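Local coordinates for protein peptidase M28 (PDB 3IIB) that probably acts as a zinc-dependent metallodipeptidase or carboxypeptidase of peptidase family M28, at residues 133-138 and 170-175; 78-83 and 90-95. One frame throughout, in Å; residues are numbered along the deposited sequence.

How the contacts relate
Contact 1 (133-138 with 170-175) and contact 2 (78-83 with 90-95) belong to the same mixed sheet, their centres about 13 Å apart, with contact 2 closing along the chain before contact 1 opens. Strand 198-201 lies between them, pairing in parallel with strand 168-172 and antiparallel with strand 88-94. They also meet directly, Ile171 CD1 packing on Leu95 CD2 at 4.3 Å. Both lie near the metal site without supplying ligands: the side chain of Ile174 is about 7 Å from that of the zinc ligand His402 and about 11 Å from a zinc ion, and the side chain of Thr93 is about 8 Å from that of His402 and about 13 Å from a zinc ion.

Contact 1 (133-138 and 170-175); sequences FIDAKT and IIRSIG
Phe133 and Ile134 run parallel to Ile170 and Ile171, the end-to-end directions of the two segments differing by 8°, as the neighbouring strands of a beta-alpha-beta unit whose connection contains helix 145-163. Ile134 forms the backbone bonds both ways: its N donates to Ile170 O at 3.2 Å, and its O accepts from Arg172 N at 2.9 Å. Phe133 and Ile170 share one face, CD1 of the ring lying 3.9 Å from Ile170 CD1, and helix 203-213 packs on both. On the other face Ile134 CB meets Ile171 CG2, and Ile171 also touches helix 145-163.

At the end of strand 168-172, Arg172 buries the most surface, reaching over the loop after strand 131-134. Its chain extends to CD, then bends, chi3 -70°, which carries NE to Asp135. NE donates to Asp135 OD1 at 2.9 Å from 56° above the carboxylate plane and to the backbone Asp135 O at 3.0 Å; NH2 reaches the same OD1 on its syn side. The extended Lys137 chain crosses one face of the guanidinium, CE 3.6 Å off its plane and displaced from its centre, a contact through methylene carbon. The ion pair is continued by Arg112 on Asp135 OD2 and by Asp207 on Arg172 NH2. A leucine in place of Arg172 would probably leave Asp135 OD1 without its two N-H donors and Asp207 without the salt bridge from this arginine. Past the last direct backbone bond, waters link the segments: one donates to Ala136 O and Arg172 O, and another accepts from Thr138 N and lies 2.7 Å from Gly175 O.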
ATOM      1  N   PHE A 133      10.131  -7.772 -20.007  1.00  5.66           N
ATOM      2  CA  PHE A 133       9.461  -7.826 -18.698  1.00  3.49           C
ATOM      3  C   PHE A 133      10.136  -8.923 -17.868  1.00  6.15           C
ATOM      4  O   PHE A 133      10.003 -10.102 -18.163  1.00  7.72           O
ATOM      5  CB  PHE A 133       7.940  -8.043 -18.902  1.00  4.26           C
ATOM      6  CG  PHE A 133       7.162  -8.418 -17.653  1.00  2.88           C
ATOM      7  CD1 PHE A 133       7.357  -7.747 -16.430  1.00  4.68           C
ATOM      8  CD2 PHE A 133       6.251  -9.476 -17.698  1.00  3.93           C
ATOM      9  CE1 PHE A 133       6.652  -8.133 -15.283  1.00  7.20           C
ATOM     10  CE2 PHE A 133       5.529  -9.836 -16.584  1.00  7.88           C
ATOM     11  CZ  PHE A 133       5.740  -9.188 -15.369  1.00  7.06           C
ATOM     12  N   ILE A 134      10.883  -8.527 -16.835  1.00  5.26           N
ATOM     13  CA  ILE A 134      11.442  -9.473 -15.896  1.00  5.14           C
ATOM     14  C   ILE A 134      10.456  -9.630 -14.751  1.00  5.71           C
ATOM     15  O   ILE A 134      10.099  -8.637 -14.098  1.00  5.95           O
ATOM     16  CB  ILE A 134      12.801  -8.998 -15.299  1.00  5.13           C
ATOM     17  CG1 ILE A 134      13.874  -8.838 -16.379  1.00  8.70           C
ATOM     18  CG2 ILE A 134      13.247  -9.985 -14.135  1.00  6.68           C
ATOM     19  CD1 ILE A 134      15.251  -8.253 -15.899  1.00  8.78           C
ATOM     20  N   ASP A 135       9.995 -10.868 -14.532  1.00  4.90           N
ATOM     21  CA  ASP A 135       8.925 -11.143 -13.596  1.00  7.20           C
ATOM     22  C   ASP A 135       9.381 -11.714 -12.240  1.00  9.47           C
ATOM     23  O   ASP A 135       8.533 -12.046 -11.405  1.00 11.78           O
ATOM     24  CB  ASP A 135       7.922 -12.103 -14.224  1.00  5.31           C
ATOM     25  CG  ASP A 135       6.694 -12.332 -13.351  1.00  5.66           C
ATOM     26  OD1 ASP A 135       6.066 -11.352 -12.885  1.00  7.66           O
ATOM     27  OD2 ASP A 135       6.344 -13.516 -13.160  1.00  7.79           O
ATOM     28  N   ALA A 136      10.683 -11.803 -11.992  1.00  7.49           N
ATOM     29  CA  ALA A 136      11.148 -12.494 -10.791  1.00  4.81           C
ATOM     30  C   ALA A 136      10.517 -11.943  -9.507  1.00  6.30           C
ATOM     31  O   ALA A 136      10.598 -10.778  -9.247  1.00  5.86           O
ATOM     32  CB  ALA A 136      12.667 -12.408 -10.668  1.00  7.00           C
ATOM     33  N   LYS A 137       9.956 -12.833  -8.695  1.00  5.69           N
ATOM     34  CA  LYS A 137       9.375 -12.500  -7.409  1.00  8.13           C
ATOM     35  C   LYS A 137      10.452 -12.588  -6.352  1.00  8.32           C
ATOM     36  O   LYS A 137      11.303 -13.465  -6.417  1.00 10.49           O
ATOM     37  CB  LYS A 137       8.262 -13.495  -7.055  1.00  9.81           C
ATOM     38  CG  LYS A 137       7.026 -13.351  -7.912  1.00 12.91           C
ATOM     39  CD  LYS A 137       5.932 -14.344  -7.486  1.00 18.50           C
ATOM     40  CE  LYS A 137       4.693 -14.210  -8.339  1.00 21.93           C
ATOM     41  NZ  LYS A 137       3.723 -15.314  -8.055  1.00 29.48           N
ATOM     42  N   THR A 138      10.395 -11.681  -5.387  1.00  6.68           N
ATOM     43  CA  THR A 138      11.386 -11.611  -4.316  1.00  5.87           C
ATOM     44  C   THR A 138      10.855 -12.349  -3.092  1.00  9.94           C
ATOM     45  O   THR A 138       9.787 -12.028  -2.591  1.00 11.25           O
ATOM     46  CB  THR A 138      11.660 -10.147  -3.986  1.00  7.88           C
ATOM     47  OG1 THR A 138      12.141  -9.485  -5.175  1.00  7.33           O
ATOM     48  CG2 THR A 138      12.707  -9.982  -2.866  1.00  6.21           C
ATOM     49  N   ILE A 170      10.330  -3.240 -18.366  1.00  5.87           N
ATOM     50  CA  ILE A 170       9.606  -3.162 -17.107  1.00  4.79           C
ATOM     51  C   ILE A 170       9.990  -4.352 -16.265  1.00  6.57           C
ATOM     52  O   ILE A 170      10.169  -5.452 -16.789  1.00  4.61           O
ATOM     53  CB  ILE A 170       8.054  -3.124 -17.274  1.00  8.28           C
ATOM     54  CG1 ILE A 170       7.568  -4.203 -18.222  1.00  4.09           C
ATOM     55  CG2 ILE A 170       7.579  -1.690 -17.760  1.00  7.27           C
ATOM     56  CD1 ILE A 170       6.005  -4.527 -18.107  1.00  6.60           C
ATOM     57  N   ILE A 171      10.065  -4.138 -14.955  1.00  5.06           N
ATOM     58  CA  ILE A 171      10.305  -5.232 -14.032  1.00  4.97           C
ATOM     59  C   ILE A 171       9.196  -5.336 -12.980  1.00  6.86           C
ATOM     60  O   ILE A 171       8.585  -4.337 -12.576  1.00  5.21           O
ATOM     61  CB  ILE A 171      11.700  -5.141 -13.328  1.00  6.45           C
ATOM     62  CG1 ILE A 171      11.779  -3.990 -12.304  1.00  7.48           C
ATOM     63  CG2 ILE A 171      12.828  -5.151 -14.378  1.00  8.11           C
ATOM     64  CD1 ILE A 171      13.093  -4.011 -11.468  1.00  6.06           C
ATOM     65  N   ARG A 172       8.938  -6.553 -12.527  1.00  6.55           N
ATOM     66  CA  ARG A 172       8.247  -6.714 -11.267  1.00  5.05           C
ATOM     67  C   ARG A 172       9.100  -6.100 -10.172  1.00  3.88           C
ATOM     68  O   ARG A 172      10.273  -6.449 -10.004  1.00  4.99           O
ATOM     69  CB  ARG A 172       8.013  -8.186 -10.928  1.00  5.50           C
ATOM     70  CG  ARG A 172       7.347  -8.430  -9.550  1.00  5.16           C
ATOM     71  CD  ARG A 172       7.242  -9.931  -9.234  1.00  5.10           C
ATOM     72  NE  ARG A 172       6.272 -10.611 -10.082  1.00  6.63           N
ATOM     73  CZ  ARG A 172       4.974 -10.735  -9.800  1.00  5.53           C
ATOM     74  NH1 ARG A 172       4.458 -10.244  -8.648  1.00  7.81           N
ATOM     75  NH2 ARG A 172       4.179 -11.375 -10.652  1.00  4.74           N
ATOM     76  N   SER A 173       8.487  -5.179  -9.433  1.00  4.06           N
ATOM     77  CA  SER A 173       9.146  -4.498  -8.325  1.00  4.75           C
ATOM     78  C   SER A 173       9.887  -5.479  -7.455  1.00  6.16           C
ATOM     79  O   SER A 173       9.375  -6.583  -7.153  1.00  4.43           O
ATOM     80  CB  SER A 173       8.130  -3.748  -7.480  1.00  5.18           C
ATOM     81  OG  SER A 173       7.748  -2.519  -8.105  1.00  5.06           O
ATOM     82  N   ILE A 174      11.094  -5.065  -7.039  1.00  6.11           N
ATOM     83  CA  ILE A 174      11.937  -5.880  -6.193  1.00  5.19           C
ATOM     84  C   ILE A 174      11.452  -5.690  -4.753  1.00  6.38           C
ATOM     85  O   ILE A 174      12.037  -4.949  -3.956  1.00  9.60           O
ATOM     86  CB  ILE A 174      13.454  -5.574  -6.355  1.00  5.82           C
ATOM     87  CG1 ILE A 174      13.853  -5.502  -7.833  1.00 10.33           C
ATOM     88  CG2 ILE A 174      14.269  -6.638  -5.566  1.00  7.65           C
ATOM     89  CD1 ILE A 174      13.548  -6.788  -8.639  1.00  8.43           C
ATOM     90  N   GLY A 175      10.346  -6.364  -4.447  1.00  6.76           N
ATOM     91  CA  GLY A 175       9.613  -6.124  -3.198  1.00  8.31           C
ATOM     92  C   GLY A 175       8.915  -7.377  -2.812  1.00  8.90           C
ATOM     93  O   GLY A 175       8.619  -8.213  -3.668  1.00  8.98           O
TER
HETATM   94  O   HOH W   1      11.844  -8.732 -10.854  1.00  5.32           O
HETATM   95  O   HOH W   2      10.300  -9.114  -7.100  1.00  8.83           O
HETATM   96  O   HOH W   3       7.800 -10.200  -5.368  1.00 11.51           O

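Contact 2 (78-83 and 90-95); sequences AKASIL and LVVTAL
Leu90 O and Ala80 N are bridged by a water that donates to Leu90 O at 2.6 Å and accepts from Ala80 N at 2.9 Å, in the place of a second direct bond of that pair. Leu90 N donates to Ala80 O at 3.1 Å, the single direct hydrogen bond between these segments of a beta hairpin formed by strands 62-84 and 88-94; the donor stands 39° above the carbonyl plane. The short segments 78-83 and 92-94 make 136° between their N-to-C directions, so this antiparallel pair is splayed rather than straight.

Side chains supply the rest of the contact. Val92 places CG1 between its backbone N and carbonyl carbon, chi1 66°, and that methyl meets Ala80 CB at 3.6 Å. Ala78 CB touches the same methyl at 4.1 Å and lies near Val92 O. Farther along, Leu90 spreads its two methyls over the opposing strand: CD1 rests against the backbone of Ser81, while CD2 meets Ile82 CG1 at 3.9 Å, the two side chains crossing at about a right angle. Ile82 also packs on helix 203-213, and Val92 on strand 198-201, which ties the hairpin to its neighbours in the fold.

With one direct bond and one water bridge between the backbones, and aliphatic carbon in nearly every other touching pair, cohesion here probably rests more on apolar packing than on a regular hydrogen-bond ladder.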
ATOM      1  N   ALA A  78       5.442   9.429 -14.591  1.00  8.93           N
ATOM      2  CA  ALA A  78       5.503   7.994 -14.845  1.00  9.45           C
ATOM      3  C   ALA A  78       4.052   7.555 -15.047  1.00 10.17           C
ATOM      4  O   ALA A  78       3.234   7.653 -14.136  1.00 10.95           O
ATOM      5  CB  ALA A  78       6.141   7.251 -13.674  1.00  9.87           C
ATOM      6  N   LYS A  79       3.736   7.123 -16.253  1.00 11.07           N
ATOM      7  CA  LYS A  79       2.418   6.617 -16.581  1.00 13.64           C
ATOM      8  C   LYS A  79       2.587   5.360 -17.416  1.00 14.48           C
ATOM      9  O   LYS A  79       3.399   5.319 -18.338  1.00 13.32           O
ATOM     10  CB  LYS A  79       1.639   7.623 -17.404  1.00 15.27           C
ATOM     11  CG  LYS A  79       1.260   8.870 -16.672  1.00 25.81           C
ATOM     12  CD  LYS A  79       0.633   9.883 -17.636  1.00 31.71           C
ATOM     13  CE  LYS A  79      -0.654   9.355 -18.270  1.00 37.50           C
ATOM     14  NZ  LYS A  79      -1.353  10.424 -19.069  1.00 44.17           N
ATOM     15  N   ALA A  80       1.860   4.316 -17.071  1.00  7.34           N
ATOM     16  CA  ALA A  80       1.879   3.112 -17.884  1.00  9.25           C
ATOM     17  C   ALA A  80       0.507   2.461 -17.889  1.00  8.19           C
ATOM     18  O   ALA A  80      -0.288   2.627 -16.961  1.00  9.29           O
ATOM     19  CB  ALA A  80       2.935   2.150 -17.405  1.00  6.48           C
ATOM     20  N   SER A  81       0.197   1.787 -18.979  1.00  5.55           N
ATOM     21  CA  SER A  81      -1.036   0.990 -19.009  1.00  9.22           C
ATOM     22  C   SER A  81      -0.897  -0.197 -19.937  1.00  6.79           C
ATOM     23  O   SER A  81       0.004  -0.257 -20.781  1.00  8.85           O
ATOM     24  CB  SER A  81      -2.220   1.866 -19.404  1.00 10.02           C
ATOM     25  OG  SER A  81      -2.055   2.294 -20.727  1.00 13.15           O
ATOM     26  N   ILE A  82      -1.773  -1.177 -19.763  1.00  4.95           N
ATOM     27  CA  ILE A  82      -1.879  -2.259 -20.737  1.00  5.64           C
ATOM     28  C   ILE A  82      -2.852  -1.813 -21.807  1.00  6.66           C
ATOM     29  O   ILE A  82      -3.962  -1.334 -21.507  1.00  7.42           O
ATOM     30  CB  ILE A  82      -2.388  -3.513 -20.057  1.00  5.93           C
ATOM     31  CG1 ILE A  82      -1.319  -4.047 -19.085  1.00  6.68           C
ATOM     32  CG2 ILE A  82      -2.736  -4.546 -21.084  1.00  2.21           C
ATOM     33  CD1 ILE A  82      -1.992  -5.164 -18.179  1.00  6.67           C
ATOM     34  N   LEU A  83      -2.427  -1.935 -23.060  1.00  7.78           N
ATOM     35  CA  LEU A  83      -3.263  -1.556 -24.216  1.00  9.04           C
ATOM     36  C   LEU A  83      -4.074  -2.724 -24.751  1.00  9.26           C
ATOM     37  O   LEU A  83      -5.199  -2.529 -25.244  1.00  8.82           O
ATOM     38  CB  LEU A  83      -2.412  -0.952 -25.346  1.00  9.22           C
ATOM     39  CG  LEU A  83      -1.601   0.309 -25.012  1.00 14.01           C
ATOM     40  CD1 LEU A  83      -0.777   0.738 -26.251  1.00 11.77           C
ATOM     41  CD2 LEU A  83      -2.483   1.446 -24.563  1.00 10.84           C
ATOM     42  N   LEU A  90      -1.678   0.602 -15.135  1.00  6.85           N
ATOM     43  CA  LEU A  90      -0.601   0.089 -14.312  1.00  3.89           C
ATOM     44  C   LEU A  90      -0.088   1.161 -13.345  1.00  6.55           C
ATOM     45  O   LEU A  90      -0.289   2.374 -13.556  1.00  7.93           O
ATOM     46  CB  LEU A  90       0.525  -0.383 -15.211  1.00  7.23           C
ATOM     47  CG  LEU A  90       0.218  -1.474 -16.227  1.00  8.22           C
ATOM     48  CD1 LEU A  90       1.336  -1.543 -17.282  1.00 11.84           C
ATOM     49  CD2 LEU A  90      -0.032  -2.867 -15.584  1.00  7.22           C
ATOM     50  N   VAL A  91       0.547   0.717 -12.263  1.00  6.26           N
ATOM     51  CA  VAL A  91       1.174   1.619 -11.296  1.00  5.48           C
ATOM     52  C   VAL A  91       2.672   1.315 -11.476  1.00  5.19           C
ATOM     53  O   VAL A  91       3.127   0.179 -11.319  1.00  5.84           O
ATOM     54  CB  VAL A  91       0.720   1.403  -9.836  1.00  4.48           C
ATOM     55  CG1 VAL A  91       1.707   2.049  -8.849  1.00  6.66           C
ATOM     56  CG2 VAL A  91      -0.747   1.994  -9.617  1.00  3.85           C
ATOM     57  N   VAL A  92       3.383   2.331 -11.893  1.00  3.95           N
ATOM     58  CA  VAL A  92       4.748   2.190 -12.379  1.00  5.61           C
ATOM     59  C   VAL A  92       5.584   3.283 -11.741  1.00  6.10           C
ATOM     60  O   VAL A  92       5.076   4.354 -11.418  1.00  8.95           O
ATOM     61  CB  VAL A  92       4.788   2.285 -13.934  1.00  9.29           C
ATOM     62  CG1 VAL A  92       4.394   3.672 -14.433  1.00 13.16           C
ATOM     63  CG2 VAL A  92       6.135   1.922 -14.491  1.00 12.30           C
ATOM     64  N   THR A  93       6.883   3.039 -11.651  1.00  5.76           N
ATOM     65  CA  THR A  93       7.833   4.103 -11.374  1.00  6.49           C
ATOM     66  C   THR A  93       9.133   3.874 -12.156  1.00  4.53           C
ATOM     67  O   THR A  93       9.545   2.740 -12.382  1.00  4.73           O
ATOM     68  CB  THR A  93       8.109   4.209  -9.853  1.00  7.20           C
ATOM     69  OG1 THR A  93       8.729   5.473  -9.576  1.00 11.80           O
ATOM     70  CG2 THR A  93       8.984   3.060  -9.389  1.00  4.00           C
ATOM     71  N   ALA A  94       9.789   4.960 -12.541  1.00  3.60           N
ATOM     72  CA  ALA A  94      11.064   4.860 -13.231  1.00  2.20           C
ATOM     73  C   ALA A  94      12.077   4.240 -12.262  1.00  4.71           C
ATOM     74  O   ALA A  94      12.073   4.545 -11.048  1.00  5.45           O
ATOM     75  CB  ALA A  94      11.558   6.277 -13.669  1.00  4.75           C
ATOM     76  N   LEU A  95      12.961   3.421 -12.813  1.00  5.30           N
ATOM     77  CA  LEU A  95      14.169   3.032 -12.106  1.00  5.46           C
ATOM     78  C   LEU A  95      15.078   4.238 -12.016  1.00  4.33           C
ATOM     79  O   LEU A  95      15.113   5.072 -12.910  1.00  7.22           O
ATOM     80  CB  LEU A  95      14.860   1.846 -12.788  1.00  4.95           C
ATOM     81  CG  LEU A  95      13.984   0.582 -12.885  1.00 11.04           C
ATOM     82  CD1 LEU A  95      14.841  -0.620 -13.414  1.00  9.44           C
ATOM     83  CD2 LEU A  95      13.290   0.262 -11.564  1.00  7.43           C
TER
HETATM   84  O   HOH W   4       0.386   4.628 -14.646  1.00 11.04           O